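Local atomic coordinates of tryptophan--tRNA ligase (PDB entry 2YY5), a protein that probably catalyses the ATP-dependent attachment of L-tryptophan to its cognate tRNA, releasing AMP and diphosphate, and works as a homodimer. Residues M92-L95 with M96-S100; A137-A140 with G141-L145; D156-Q159 with H160-T164. The protein carries 1 engineered substitution. All blocks are in the same frame, centred on the assembly; numbering follows the deposited sequence.

Contact 1 (M92-L95 with M96-S100)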
loop_
_atom_site.group_PDB
_atom_site.type_symbol
_atom_site.label_atom_id
_atom_site.label_comp_id
_atom_site.label_asym_id
_atom_site.label_seq_id
_atom_site.Cartn_x
_atom_site.Cartn_y
_atom_site.Cartn_z
ATOM N N MET B 92 7.305 -2.126 2.006
ATOM C CA MET B 92 7.344 -2.461 3.420
ATOM C C MET B 92 6.021 -2.051 4.059
ATOM O O MET B 92 5.474 -2.773 4.895
ATOM C CB MET B 92 8.523 -1.752 4.109
ATOM C CG MET B 92 8.673 -2.060 5.603
ATOM S SD MET B 92 8.883 -3.828 6.004
ATOM C CE MET B 92 10.646 -3.945 6.063
ATOM N N GLY B 93 5.501 -0.898 3.642
ATOM C CA GLY B 93 4.245 -0.400 4.178
ATOM C C GLY B 93 3.122 -1.373 3.900
ATOM O O GLY B 93 2.191 -1.523 4.704
ATOM N N TYR B 94 3.223 -2.045 2.754
ATOM C CA TYR B 94 2.235 -3.032 2.344
ATOM C C TYR B 94 2.296 -4.278 3.218
ATOM O O TYR B 94 1.256 -4.823 3.598
ATOM C CB TYR B 94 2.433 -3.417 0.871
ATOM C CG TYR B 94 1.410 -4.415 0.359
ATOM C CD1 TYR B 94 1.635 -5.792 0.439
ATOM C CD2 TYR B 94 0.198 -3.979 -0.156
ATOM C CE1 TYR B 94 0.671 -6.698 0.023
ATOM C CE2 TYR B 94 -0.767 -4.870 -0.575
ATOM C CZ TYR B 94 -0.536 -6.223 -0.484
ATOM O OH TYR B 94 -1.535 -7.076 -0.886
ATOM N N LEU B 95 3.503 -4.736 3.543
ATOM C CA LEU B 95 3.632 -5.927 4.383
ATOM C C LEU B 95 3.026 -5.643 5.745
ATOM O O LEU B 95 2.367 -6.495 6.333
ATOM C CB LEU B 95 5.099 -6.334 4.547
ATOM C CG LEU B 95 5.863 -6.683 3.276
ATOM C CD1 LEU B 95 7.221 -7.228 3.649
ATOM C CD2 LEU B 95 5.082 -7.703 2.465
ATOM N N MET B 96 3.259 -4.436 6.242
ATOM C CA MET B 96 2.721 -4.017 7.527
ATOM C C MET B 96 1.193 -3.996 7.448
ATOM O O MET B 96 0.515 -4.573 8.300
ATOM C CB MET B 96 3.262 -2.631 7.885
ATOM C CG MET B 96 4.181 -2.594 9.104
ATOM S SD MET B 96 5.595 -3.717 9.082
ATOM C CE MET B 96 5.123 -4.847 10.383
ATOM N N MET B 97 0.658 -3.359 6.407
ATOM C CA MET B 97 -0.790 -3.264 6.205
ATOM C C MET B 97 -1.505 -4.625 6.180
ATOM O O MET B 97 -2.544 -4.799 6.822
ATOM C CB MET B 97 -1.093 -2.495 4.908
ATOM C CG MET B 97 -2.585 -2.354 4.587
ATOM S SD MET B 97 -2.952 -1.355 3.128
ATOM C CE MET B 97 -2.143 -2.367 1.788
ATOM N N VAL B 98 -0.962 -5.585 5.438
ATOM C CA VAL B 98 -1.579 -6.901 5.375
ATOM C C VAL B 98 -1.451 -7.624 6.703
ATOM O O VAL B 98 -2.145 -8.610 6.933
ATOM C CB VAL B 98 -0.961 -7.804 4.285
ATOM C CG1 VAL B 98 -1.237 -7.236 2.923
ATOM C CG2 VAL B 98 0.532 -7.984 4.530
ATOM N N GLN B 99 -0.562 -7.148 7.575
ATOM C CA GLN B 99 -0.397 -7.783 8.878
ATOM C C GLN B 99 -1.190 -7.078 9.972
ATOM O O GLN B 99 -1.135 -7.471 11.135
ATOM C CB GLN B 99 1.074 -7.846 9.274
ATOM C CG GLN B 99 1.851 -8.970 8.613
ATOM C CD GLN B 99 1.358 -10.359 9.011
ATOM O OE1 GLN B 99 0.674 -11.037 8.238
ATOM N NE2 GLN B 99 1.703 -10.786 10.224
ATOM N N SER B 100 -1.930 -6.039 9.606
ATOM C CA SER B 100 -2.736 -5.321 10.587
ATOM C C SER B 100 -4.192 -5.664 10.340
ATOM O O SER B 100 -4.524 -6.280 9.329
ATOM C CB SER B 100 -2.549 -3.804 10.452
ATOM O OG SER B 100 -3.143 -3.324 9.260
#
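Val98 lays its CG1 methyl over one face of the Tyr94 ring, one helical turn earlier. CG1 sits 3.9 Å from the centroid of the Tyr94 ring, a CH-pi contact. It leans toward the CE1 and CZ side of the ring. Met97 CE approaches obliquely from the same side of the ring plane as Val98 CG1, near Tyr94 CD2 and CE2. The Met97 chain is straight as far as SD, and its last torsion (chi3 63°) turns CE back to the tyrosine.

Behind these side chains run the i to i+4 bonds of the helix. Met97 N donates to Gly93 O at 2.9 Å, and Val98 N donates to Tyr94 O at 3.0 Å. Gln99 N to Leu95 O is weak at 3.2 Å. Ser100 then turns back, with both its N and its OG on Met97 O from the same face of that carbonyl.

The tyrosine hydroxyl is bonded to Leu45 O of the second subunit, and Ser100 OG to Thr130 of that subunit, so this region belongs to the dimer interface. Within its own chain, Met96 packs on helices 131-144 and 158-175, while Met92 and Leu95 face helix 311-340.

Contact 2 (A137-A140 with G141-L145). With WSA (5'-O-[(L-tryptophylamino)sulfonyl]adenosine), chain J.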
loop_
_atom_site.group_PDB
_atom_site.type_symbol
_atom_site.label_atom_id
_atom_site.label_comp_id
_atom_site.label_asym_id
_atom_site.label_seq_id
_atom_site.Cartn_x
_atom_site.Cartn_y
_atom_site.Cartn_z
ATOM N N ALA B 137 0.102 2.285 9.103
ATOM C CA ALA B 137 0.807 1.039 8.821
ATOM C C ALA B 137 2.007 1.395 7.939
ATOM O O ALA B 137 3.053 0.731 7.980
ATOM C CB ALA B 137 -0.115 0.050 8.100
ATOM N N LEU B 138 1.840 2.444 7.137
ATOM C CA LEU B 138 2.910 2.925 6.270
ATOM C C LEU B 138 4.002 3.422 7.209
ATOM O O LEU B 138 5.187 3.180 6.992
ATOM C CB LEU B 138 2.437 4.104 5.420
ATOM C CG LEU B 138 2.951 4.213 3.979
ATOM C CD1 LEU B 138 2.950 5.678 3.576
ATOM C CD2 LEU B 138 4.347 3.609 3.837
ATOM N N MET B 139 3.583 4.115 8.262
ATOM C CA MET B 139 4.520 4.656 9.237
ATOM C C MET B 139 5.330 3.544 9.867
ATOM O O MET B 139 6.555 3.614 9.923
ATOM C CB MET B 139 3.788 5.446 10.331
ATOM C CG MET B 139 4.735 6.279 11.174
ATOM S SD MET B 139 3.938 7.542 12.169
ATOM C CE MET B 139 5.144 7.748 13.412
ATOM N N ALA B 140 4.637 2.516 10.336
ATOM C CA ALA B 140 5.282 1.369 10.958
ATOM C C ALA B 140 6.372 0.853 10.024
ATOM O O ALA B 140 7.483 0.544 10.453
ATOM C CB ALA B 140 4.247 0.277 11.216
ATOM N N GLY B 141 6.045 0.778 8.738
ATOM C CA GLY B 141 7.004 0.308 7.757
ATOM C C GLY B 141 8.161 1.268 7.572
ATOM O O GLY B 141 9.312 0.840 7.463
ATOM N N ASP B 142 7.868 2.566 7.537
ATOM C CA ASP B 142 8.921 3.564 7.370
ATOM C C ASP B 142 9.939 3.394 8.489
ATOM O O ASP B 142 11.138 3.528 8.270
ATOM C CB ASP B 142 8.361 4.993 7.427
ATOM C CG ASP B 142 7.307 5.271 6.354
ATOM O OD1 ASP B 142 7.476 4.852 5.183
ATOM O OD2 ASP B 142 6.306 5.939 6.695
ATOM N N ILE B 143 9.449 3.090 9.686
ATOM C CA ILE B 143 10.312 2.898 10.843
ATOM C C ILE B 143 11.146 1.631 10.689
ATOM O O ILE B 143 12.372 1.685 10.620
ATOM C CB ILE B 143 9.495 2.760 12.142
ATOM C CG1 ILE B 143 8.604 3.988 12.345
ATOM C CG2 ILE B 143 10.432 2.591 13.320
ATOM C CD1 ILE B 143 7.559 3.788 13.427
ATOM N N LEU B 144 10.459 0.495 10.624
ATOM C CA LEU B 144 11.104 -0.806 10.517
ATOM C C LEU B 144 12.057 -1.037 9.347
ATOM O O LEU B 144 12.876 -1.955 9.387
ATOM C CB LEU B 144 10.037 -1.901 10.549
ATOM C CG LEU B 144 9.522 -2.342 11.929
ATOM C CD1 LEU B 144 10.264 -1.616 13.035
ATOM C CD2 LEU B 144 8.040 -2.086 12.027
ATOM N N LEU B 145 11.958 -0.217 8.307
ATOM C CA LEU B 145 12.840 -0.369 7.152
ATOM C C LEU B 145 14.285 -0.046 7.526
ATOM O O LEU B 145 15.225 -0.573 6.934
ATOM C CB LEU B 145 12.410 0.571 6.026
ATOM C CG LEU B 145 11.848 -0.028 4.739
ATOM C CD1 LEU B 145 11.507 1.111 3.771
ATOM C CD2 LEU B 145 12.862 -0.992 4.130
HETATM C CD2 WSA J . 6.807 9.756 10.559
HETATM C CE3 WSA J . 7.470 10.293 11.657
HETATM C CZ3 WSA J . 8.411 9.526 12.333
HETATM C CH2 WSA J . 8.684 8.227 11.911
HETATM C CZ2 WSA J . 8.019 7.693 10.815
HETATM C CE2 WSA J . 7.078 8.461 10.139
HETATM N N11 WSA J . 6.322 8.223 9.069
HETATM C CD1 WSA J . 5.593 9.300 8.794
HETATM C CG WSA J . 5.859 10.261 9.677
HETATM C CB WSA J . 5.244 11.658 9.698
HETATM C CA WSA J . 4.448 11.904 10.983
HETATM N NH3 WSA J . 3.388 10.899 11.132
HETATM C C WSA J . 3.827 13.302 10.918
HETATM O O WSA J . 2.828 13.502 10.236
HETATM N NS WSA J . 4.419 14.262 11.621
HETATM S S WSA J . 3.999 15.727 11.040
HETATM O O1S WSA J . 4.419 15.852 9.605
HETATM O O2S WSA J . 2.511 15.907 11.118
HETATM O "O5'" WSA J . 4.681 16.687 11.855
HETATM C "C5'" WSA J . 6.098 16.560 12.015
HETATM C "C4'" WSA J . 6.561 16.419 13.468
HETATM O "O4'" WSA J . 6.092 17.539 14.239
HETATM C "C3'" WSA J . 6.043 15.159 14.167
HETATM O "O3'" WSA J . 7.063 14.625 15.015
HETATM C "C2'" WSA J . 4.905 15.719 15.018
HETATM O "O2'" WSA J . 4.694 14.876 16.155
HETATM C "C1'" WSA J . 5.572 17.016 15.471
HETATM N N9 WSA J . 4.555 17.948 16.018
HETATM C C8 WSA J . 3.441 18.312 15.389
HETATM N N7 WSA J . 2.780 19.201 16.127
HETATM C C5 WSA J . 3.483 19.404 17.239
HETATM C C4 WSA J . 4.610 18.596 17.172
HETATM N N3 WSA J . 5.489 18.617 18.188
HETATM C C2 WSA J . 5.290 19.397 19.237
HETATM N N1 WSA J . 4.229 20.178 19.328
HETATM C C6 WSA J . 3.309 20.209 18.352
HETATM N N6 WSA J . 2.247 21.010 18.440
#
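Asp142 OD2 is gripped by two donors: the indole nitrogen of the bound tryptophanyl-sulfamoyl adenosine and His46 NE2. The bond from N11 of the ligand to Asp142 OD2 is 3.3 Å long and fairly straight, with 159° at the hydrogen. The other carboxylate oxygen, OD1, is bonded to His89 ND1 and more weakly to Gln83. Both oxygens therefore have partners, which should fix the rotation of the carboxylate. The nearby histidines would probably stabilise its negative charge.

The same carboxylate lies back along its own helix. It comes near Leu138 O without a bond between them, while Asp142 N donates to Leu138 O at 2.8 Å. Asp142 OD1 also touches the Leu138 methyl CD2.

This stretch lies in the C-terminal part of helix 131-144 in the class I synthetase catalytic domain, and it forms one wall of the tryptophan pocket. The bond to N11 is consistent with the aspartate that reads the indole N-H in bacterial TrpRS.

Met139 supplies the apolar part of the wall. Its CG is anti to the backbone N (chi1 -167°), and the extended chain beyond lays CE over one face of the indole, above the six-membered ring. Met139 CG lies near N11 and is 3.4 Å from CE2 of the ligand. Met139 SD is 3.6 Å from NH3 of the ligand. Ile143 comes in next to this chain, with Ile143 CD1 4.4 Å from Met139 CG and Ile143 CG1 4.1 Å from CZ2 of the ligand.

Contact 3 (D156-Q159 with H160-T164). With WSA (5'-O-[(L-tryptophylamino)sulfonyl]adenosine), chain J; SO4 (sulfate ion), chain I.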
loop_
_atom_site.group_PDB
_atom_site.type_symbol
_atom_site.label_atom_id
_atom_site.label_comp_id
_atom_site.label_asym_id
_atom_site.label_seq_id
_atom_site.Cartn_x
_atom_site.Cartn_y
_atom_site.Cartn_z
ATOM N N ASP B 156 1.977 13.735 19.967
ATOM C CA ASP B 156 0.880 13.262 19.124
ATOM C C ASP B 156 1.176 11.992 18.332
ATOM O O ASP B 156 0.260 11.356 17.815
ATOM C CB ASP B 156 0.481 14.363 18.148
ATOM C CG ASP B 156 1.638 14.806 17.291
ATOM O OD1 ASP B 156 2.638 15.292 17.863
ATOM O OD2 ASP B 156 1.552 14.655 16.053
ATOM N N GLN B 157 2.450 11.627 18.232
ATOM C CA GLN B 157 2.842 10.439 17.487
ATOM C C GLN B 157 3.025 9.181 18.332
ATOM O O GLN B 157 3.534 8.178 17.831
ATOM C CB GLN B 157 4.130 10.724 16.718
ATOM C CG GLN B 157 3.928 11.699 15.585
ATOM C CD GLN B 157 2.863 11.218 14.628
ATOM O OE1 GLN B 157 3.097 10.315 13.828
ATOM N NE2 GLN B 157 1.674 11.803 14.723
ATOM N N LYS B 158 2.594 9.225 19.595
ATOM C CA LYS B 158 2.745 8.084 20.498
ATOM C C LYS B 158 1.983 6.820 20.106
ATOM O O LYS B 158 2.556 5.729 20.121
ATOM C CB LYS B 158 2.362 8.467 21.931
ATOM C CG LYS B 158 2.370 7.273 22.891
ATOM C CD LYS B 158 2.083 7.667 24.331
ATOM C CE LYS B 158 3.318 8.230 25.005
ATOM N NZ LYS B 158 3.919 9.329 24.200
ATOM N N GLN B 159 0.701 6.952 19.782
ATOM C CA GLN B 159 -0.098 5.789 19.396
ATOM C C GLN B 159 0.542 5.068 18.217
ATOM O O GLN B 159 0.550 3.835 18.159
ATOM C CB GLN B 159 -1.520 6.192 18.994
ATOM C CG GLN B 159 -2.583 6.030 20.065
ATOM C CD GLN B 159 -3.972 5.809 19.466
ATOM O OE1 GLN B 159 -4.407 6.542 18.573
ATOM N NE2 GLN B 159 -4.669 4.792 19.956
ATOM N N HIS B 160 1.061 5.848 17.274
ATOM C CA HIS B 160 1.693 5.294 16.087
ATOM C C HIS B 160 2.908 4.457 16.453
ATOM O O HIS B 160 3.108 3.373 15.900
ATOM C CB HIS B 160 2.067 6.424 15.133
ATOM C CG HIS B 160 0.877 7.097 14.522
ATOM N ND1 HIS B 160 0.890 8.414 14.120
ATOM C CD2 HIS B 160 -0.359 6.624 14.235
ATOM C CE1 HIS B 160 -0.289 8.726 13.611
ATOM N NE2 HIS B 160 -1.067 7.657 13.669
ATOM N N LEU B 161 3.717 4.946 17.390
ATOM C CA LEU B 161 4.882 4.186 17.812
ATOM C C LEU B 161 4.449 2.881 18.481
ATOM O O LEU B 161 5.085 1.844 18.313
ATOM C CB LEU B 161 5.758 5.019 18.749
ATOM C CG LEU B 161 7.013 5.546 18.039
ATOM C CD1 LEU B 161 7.826 4.372 17.543
ATOM C CD2 LEU B 161 6.640 6.450 16.861
ATOM N N GLU B 162 3.350 2.929 19.219
ATOM C CA GLU B 162 2.832 1.740 19.877
ATOM C C GLU B 162 2.336 0.729 18.836
ATOM O O GLU B 162 2.653 -0.458 18.936
ATOM C CB GLU B 162 1.696 2.119 20.832
ATOM C CG GLU B 162 2.091 3.183 21.852
ATOM C CD GLU B 162 0.938 3.606 22.762
ATOM O OE1 GLU B 162 -0.154 3.951 22.248
ATOM O OE2 GLU B 162 1.129 3.607 23.995
ATOM N N LEU B 163 1.574 1.194 17.840
ATOM C CA LEU B 163 1.048 0.312 16.786
ATOM C C LEU B 163 2.227 -0.339 16.071
ATOM O O LEU B 163 2.195 -1.521 15.717
ATOM C CB LEU B 163 0.229 1.111 15.760
ATOM C CG LEU B 163 -0.896 0.433 14.954
ATOM C CD1 LEU B 163 -0.989 1.083 13.569
ATOM C CD2 LEU B 163 -0.642 -1.055 14.810
ATOM N N THR B 164 3.278 0.450 15.874
ATOM C CA THR B 164 4.471 -0.027 15.201
ATOM C C THR B 164 5.181 -1.124 15.988
ATOM O O THR B 164 5.712 -2.066 15.408
ATOM C CB THR B 164 5.445 1.122 14.949
ATOM O OG1 THR B 164 4.817 2.093 14.106
ATOM C CG2 THR B 164 6.694 0.609 14.273
HETATM C CD2 WSA J . 6.807 9.756 10.559
HETATM C CE3 WSA J . 7.470 10.293 11.657
HETATM C CZ3 WSA J . 8.411 9.526 12.333
HETATM C CH2 WSA J . 8.684 8.227 11.911
HETATM C CZ2 WSA J . 8.019 7.693 10.815
HETATM C CE2 WSA J . 7.078 8.461 10.139
HETATM N N11 WSA J . 6.322 8.223 9.069
HETATM C CD1 WSA J . 5.593 9.300 8.794
HETATM C CG WSA J . 5.859 10.261 9.677
HETATM C CB WSA J . 5.244 11.658 9.698
HETATM C CA WSA J . 4.448 11.904 10.983
HETATM N NH3 WSA J . 3.388 10.899 11.132
HETATM C C WSA J . 3.827 13.302 10.918
HETATM O O WSA J . 2.828 13.502 10.236
HETATM N NS WSA J . 4.419 14.262 11.621
HETATM S S WSA J . 3.999 15.727 11.040
HETATM O O1S WSA J . 4.419 15.852 9.605
HETATM O O2S WSA J . 2.511 15.907 11.118
HETATM O "O5'" WSA J . 4.681 16.687 11.855
HETATM C "C5'" WSA J . 6.098 16.560 12.015
HETATM C "C4'" WSA J . 6.561 16.419 13.468
HETATM O "O4'" WSA J . 6.092 17.539 14.239
HETATM C "C3'" WSA J . 6.043 15.159 14.167
HETATM O "O3'" WSA J . 7.063 14.625 15.015
HETATM C "C2'" WSA J . 4.905 15.719 15.018
HETATM O "O2'" WSA J . 4.694 14.876 16.155
HETATM C "C1'" WSA J . 5.572 17.016 15.471
HETATM N N9 WSA J . 4.555 17.948 16.018
HETATM C C8 WSA J . 3.441 18.312 15.389
HETATM N N7 WSA J . 2.780 19.201 16.127
HETATM C C5 WSA J . 3.483 19.404 17.239
HETATM C C4 WSA J . 4.610 18.596 17.172
HETATM N N3 WSA J . 5.489 18.617 18.188
HETATM C C2 WSA J . 5.290 19.397 19.237
HETATM N N1 WSA J . 4.229 20.178 19.328
HETATM C C6 WSA J . 3.309 20.209 18.352
HETATM N N6 WSA J . 2.247 21.010 18.440
HETATM S S SO4 I . -0.393 12.203 11.790
HETATM O O1 SO4 I . -1.392 11.348 12.441
HETATM O O2 SO4 I . 0.936 11.897 12.344
HETATM O O3 SO4 I . -0.391 11.932 10.336
HETATM O O4 SO4 I . -0.740 13.614 12.036
HETATM O O HOH W 1 -0.154 8.768 16.997
#
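Gln157 and His160 are joined by a side-chain hydrogen bond, His160 ND1 to Gln157 OE1 at 2.9 Å. The oxygen lies in the imidazole plane. The nitrogen, however, stands above the amide plane of Gln157, and the two planes are 59° apart. Gln157 bends at chi2 (-56°), which brings its amide back over the first helical turn.

Two polar bonds go to the ligand. Gln157 OE1 also accepts from the tryptophanyl amino group, NH3 of the ligand, at 2.8 Å. The histidine thus holds the amide oxygen that meets the substrate part. Asp156 OD1 takes the ribose hydroxyl O2' of the ligand at 2.7 Å, consistent with its predicted ATP-binding role.

Within the segment, Gln157 NE2 donates to Asp156 OD2 at 3.1 Å. A sulfate ion lies close to Gln157 NE2, with its O1 at the edge of the His160 ring.

A water bridges Asp156 O and His160 N and rests 3.0 Å above one face of the imidazole. Backbone bonds continue the helix from the N-cap residue Gln157, whose O accepts from Leu161 N. Thr164 OG1 donates to His160 O at 2.8 Å, and Thr164 N reaches that oxygen from the opposite face.

Glu162 crosses Lys158 obliquely, its CD 3.9 Å from Lys158 CG; their charged ends form no salt bridge. Helix 158-175 connects the parallel strands 150-152 and 183-185 in a beta-alpha-beta crossover. Leu161 and Lys158 pack on Phe184, His160 and Thr164 on helix 131-144, and Leu163 on helix 102-106.

Overall arrangement
The three contacts follow one another along the chain, on helices 87-98, 131-144 and 158-175 of the class I catalytic domain. Contact 2 lies between the others. Its centre is about 9 Å from that of contact 1 and about 11 Å from that of contact 3, while the centres of contacts 1 and 3 are about 16 Å apart. Met96 and Met92 pack on helix 131-144 from one direction, and Thr164, Gln157 and His160 meet it from another. Contacts 2 and 3 both touch the bound adenylate analogue, at its indole and at its amino group and ribose. Contact 1 faces the second subunit, and Leu138 of contact 2 also meets Tyr94 of that subunit. Contacts 1 to 3 thus lead from the dimer interface to the active site.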